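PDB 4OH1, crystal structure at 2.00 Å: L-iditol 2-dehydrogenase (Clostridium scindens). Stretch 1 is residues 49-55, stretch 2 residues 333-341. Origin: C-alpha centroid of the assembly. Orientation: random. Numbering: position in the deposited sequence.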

# COMPACT_ATOMS: atom_id res chain seq x y z
N ASP A 49 -15.38 -25.44 -14.75
CA ASP A 49 -16.34 -26.24 -15.55
C ASP A 49 -15.86 -27.71 -15.63
O ASP A 49 -16.68 -28.63 -15.53
CB ASP A 49 -16.53 -25.65 -17.00
CG ASP A 49 -17.02 -24.14 -17.02
OD1 ASP A 49 -17.91 -23.76 -16.24
OD2 ASP A 49 -16.54 -23.34 -17.85
N THR A 50 -14.54 -27.91 -15.80
CA THR A 50 -13.94 -29.26 -15.92
C THR A 50 -13.99 -30.01 -14.57
O THR A 50 -14.21 -31.22 -14.56
CB THR A 50 -12.43 -29.23 -16.44
OG1 THR A 50 -12.21 -28.14 -17.34
CG2 THR A 50 -12.02 -30.54 -17.12
N HIS A 51 -13.75 -29.30 -13.46
CA HIS A 51 -13.80 -29.85 -12.08
C HIS A 51 -15.21 -30.35 -11.72
O HIS A 51 -15.35 -31.38 -11.08
CB HIS A 51 -13.31 -28.79 -11.05
CG HIS A 51 -13.30 -29.26 -9.62
ND1 HIS A 51 -12.16 -29.70 -8.98
CD2 HIS A 51 -14.29 -29.32 -8.69
CE1 HIS A 51 -12.45 -30.02 -7.73
NE2 HIS A 51 -13.74 -29.81 -7.54
N ILE A 52 -16.25 -29.62 -12.14
CA ILE A 52 -17.66 -30.06 -11.97
C ILE A 52 -17.85 -31.41 -12.64
O ILE A 52 -18.47 -32.32 -12.09
CB ILE A 52 -18.70 -29.04 -12.57
CG1 ILE A 52 -18.70 -27.73 -11.74
CG2 ILE A 52 -20.11 -29.63 -12.59
CD1 ILE A 52 -19.33 -26.52 -12.45
N LEU A 53 -17.27 -31.53 -13.82
CA LEU A 53 -17.55 -32.64 -14.68
C LEU A 53 -16.70 -33.87 -14.35
O LEU A 53 -17.20 -34.96 -14.17
CB LEU A 53 -17.35 -32.21 -16.13
CG LEU A 53 -18.46 -31.29 -16.66
CD1 LEU A 53 -17.98 -30.35 -17.81
CD2 LEU A 53 -19.60 -32.19 -17.10
N THR A 54 -15.39 -33.66 -14.26
CA THR A 54 -14.44 -34.75 -14.15
C THR A 54 -13.80 -34.78 -12.76
O THR A 54 -12.87 -35.57 -12.50
CB THR A 54 -13.35 -34.60 -15.26
OG1 THR A 54 -12.70 -33.32 -15.15
CG2 THR A 54 -13.98 -34.78 -16.67
N GLY A 55 -14.32 -33.95 -11.86
CA GLY A 55 -13.62 -33.64 -10.62
C GLY A 55 -14.21 -34.22 -9.35
O GLY A 55 -15.36 -34.76 -9.31
N ALA A 333 -15.85 -30.01 -28.62
CA ALA A 333 -15.23 -29.06 -27.74
C ALA A 333 -15.04 -29.64 -26.39
O ALA A 333 -14.00 -29.44 -25.75
CB ALA A 333 -16.05 -27.78 -27.63
N PHE A 334 -16.05 -30.33 -25.91
CA PHE A 334 -15.93 -30.94 -24.60
C PHE A 334 -14.98 -32.17 -24.65
O PHE A 334 -14.26 -32.41 -23.69
CB PHE A 334 -17.31 -31.15 -23.97
CG PHE A 334 -17.86 -29.88 -23.43
CD1 PHE A 334 -17.47 -29.44 -22.18
CD2 PHE A 334 -18.63 -29.07 -24.19
CE1 PHE A 334 -17.88 -28.25 -21.69
CE2 PHE A 334 -19.06 -27.85 -23.72
CZ PHE A 334 -18.69 -27.43 -22.46
N GLU A 335 -14.92 -32.90 -25.76
CA GLU A 335 -13.86 -33.93 -25.87
C GLU A 335 -12.49 -33.26 -25.73
O GLU A 335 -11.65 -33.71 -24.94
CB GLU A 335 -13.93 -34.69 -27.18
CG GLU A 335 -15.11 -35.60 -27.33
CD GLU A 335 -15.20 -36.18 -28.77
OE1 GLU A 335 -14.12 -36.29 -29.42
OE2 GLU A 335 -16.32 -36.51 -29.26
N ASP A 336 -12.28 -32.16 -26.46
CA ASP A 336 -11.01 -31.43 -26.37
C ASP A 336 -10.74 -30.96 -24.97
O ASP A 336 -9.65 -31.10 -24.48
CB ASP A 336 -10.99 -30.26 -27.33
CG ASP A 336 -10.87 -30.69 -28.74
OD1 ASP A 336 -10.68 -31.89 -28.94
OD2 ASP A 336 -10.99 -29.86 -29.66
N LEU A 337 -11.75 -30.48 -24.28
CA LEU A 337 -11.60 -30.09 -22.90
C LEU A 337 -11.11 -31.25 -22.05
O LEU A 337 -10.13 -31.11 -21.30
CB LEU A 337 -12.92 -29.62 -22.34
CG LEU A 337 -12.82 -29.13 -20.90
CD1 LEU A 337 -12.10 -27.80 -20.88
CD2 LEU A 337 -14.17 -29.00 -20.26
N TYR A 338 -11.81 -32.39 -22.14
CA TYR A 338 -11.51 -33.54 -21.28
C TYR A 338 -10.13 -34.07 -21.62
O TYR A 338 -9.52 -34.63 -20.77
CB TYR A 338 -12.54 -34.69 -21.36
CG TYR A 338 -14.00 -34.31 -21.06
CD1 TYR A 338 -14.34 -33.42 -20.04
CD2 TYR A 338 -15.04 -34.86 -21.83
CE1 TYR A 338 -15.66 -33.09 -19.80
CE2 TYR A 338 -16.34 -34.53 -21.60
CZ TYR A 338 -16.65 -33.65 -20.59
OH TYR A 338 -17.97 -33.35 -20.41
N SER A 339 -9.63 -33.87 -22.84
CA SER A 339 -8.27 -34.26 -23.16
C SER A 339 -7.23 -33.51 -22.32
O SER A 339 -6.09 -33.94 -22.23
CB SER A 339 -7.96 -34.07 -24.65
OG SER A 339 -7.54 -32.73 -24.91
N LYS A 340 -7.59 -32.38 -21.74
CA LYS A 340 -6.62 -31.55 -21.04
C LYS A 340 -5.37 -31.16 -21.85
O LYS A 340 -4.40 -30.71 -21.28
CB LYS A 340 -6.25 -32.21 -19.73
CG LYS A 340 -7.02 -31.64 -18.59
CD LYS A 340 -7.35 -32.69 -17.56
CE LYS A 340 -8.22 -32.12 -16.45
NZ LYS A 340 -8.75 -33.18 -15.54
N LYS A 341 -5.41 -31.28 -23.17
CA LYS A 341 -4.27 -30.87 -23.98
C LYS A 341 -4.16 -29.36 -24.16
O LYS A 341 -3.06 -28.90 -24.42
CB LYS A 341 -4.31 -31.51 -25.37
CG LYS A 341 -4.44 -33.04 -25.33
CD LYS A 341 -4.26 -33.70 -26.70
CE LYS A 341 -2.80 -33.63 -27.09
NZ LYS A 341 -2.49 -34.47 -28.24

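Two helical ends far apart in sequence meet nearly at right angles here, and no hydrogen bond joins them. The axes of helix 49-54 and helix 333-338 make an angle of 86° and come no closer than 11.2 Å. At least 281 positions separate any two residues that touch. The contact is small, with 319 Å² buried over both sides, and it rests on side-chain packing.

The backbones stay well apart. The nearest CA atoms across the stretches are those of Thr 50 and Tyr 338, at 7.3 Å. Side chains fill the space between. In the first helix, Thr 50, Leu 53 and Thr 54 supply the contacts, and all three direct their CA-to-CB bonds toward the other stretch. Leu 53 and Thr 54 lie three and four residues after Thr 50, about one helical turn on, so all three can face the same way. His 51 points away.

Thr 50 is buried and lies against Leu 337. Its OG1 is 3.6 Å from Leu 337 CD1. This is a van der Waals contact, since a methyl group offers no polar partner. The hydroxyl is satisfied elsewhere in the structure.

Leu 53 packs against two aromatic rings. Its CD1 is 4.4 Å from Phe 334 CE1 and 4.1 Å from Tyr 338 CE1. It approaches the Phe 334 ring obliquely but lies at the edge of the Tyr 338 ring, near its plane. Leu 53 CD2 is 3.9 Å from Tyr 338 OH. Both aromatic residues send their CA-to-CB bonds sideways, yet the ends of their side chains come nearer.

Thr 54 adds its methyl group to the packing. Its CG2 is 3.7 Å from Tyr 338 CD1, again oblique to the ring. Its hydroxyl serves its own helix: Thr 54 OG1 donates to Thr 50 O at 2.7 Å. The same carbonyl accepts the backbone bond from Thr 54 N to Thr 50 O, also 2.7 Å.

Lys 340 follows the second helix and has positive phi. Its CA-to-CB bond points sideways, but its long side chain reaches back to the first helix. Lys 340 CE is 4.2 Å from Thr 50 CG2, and Lys 340 NZ is 4.0 Å from Thr 54 OG1. The second distance is too long for a hydrogen bond. Lys 340 is exposed and also touches a crystal neighbour.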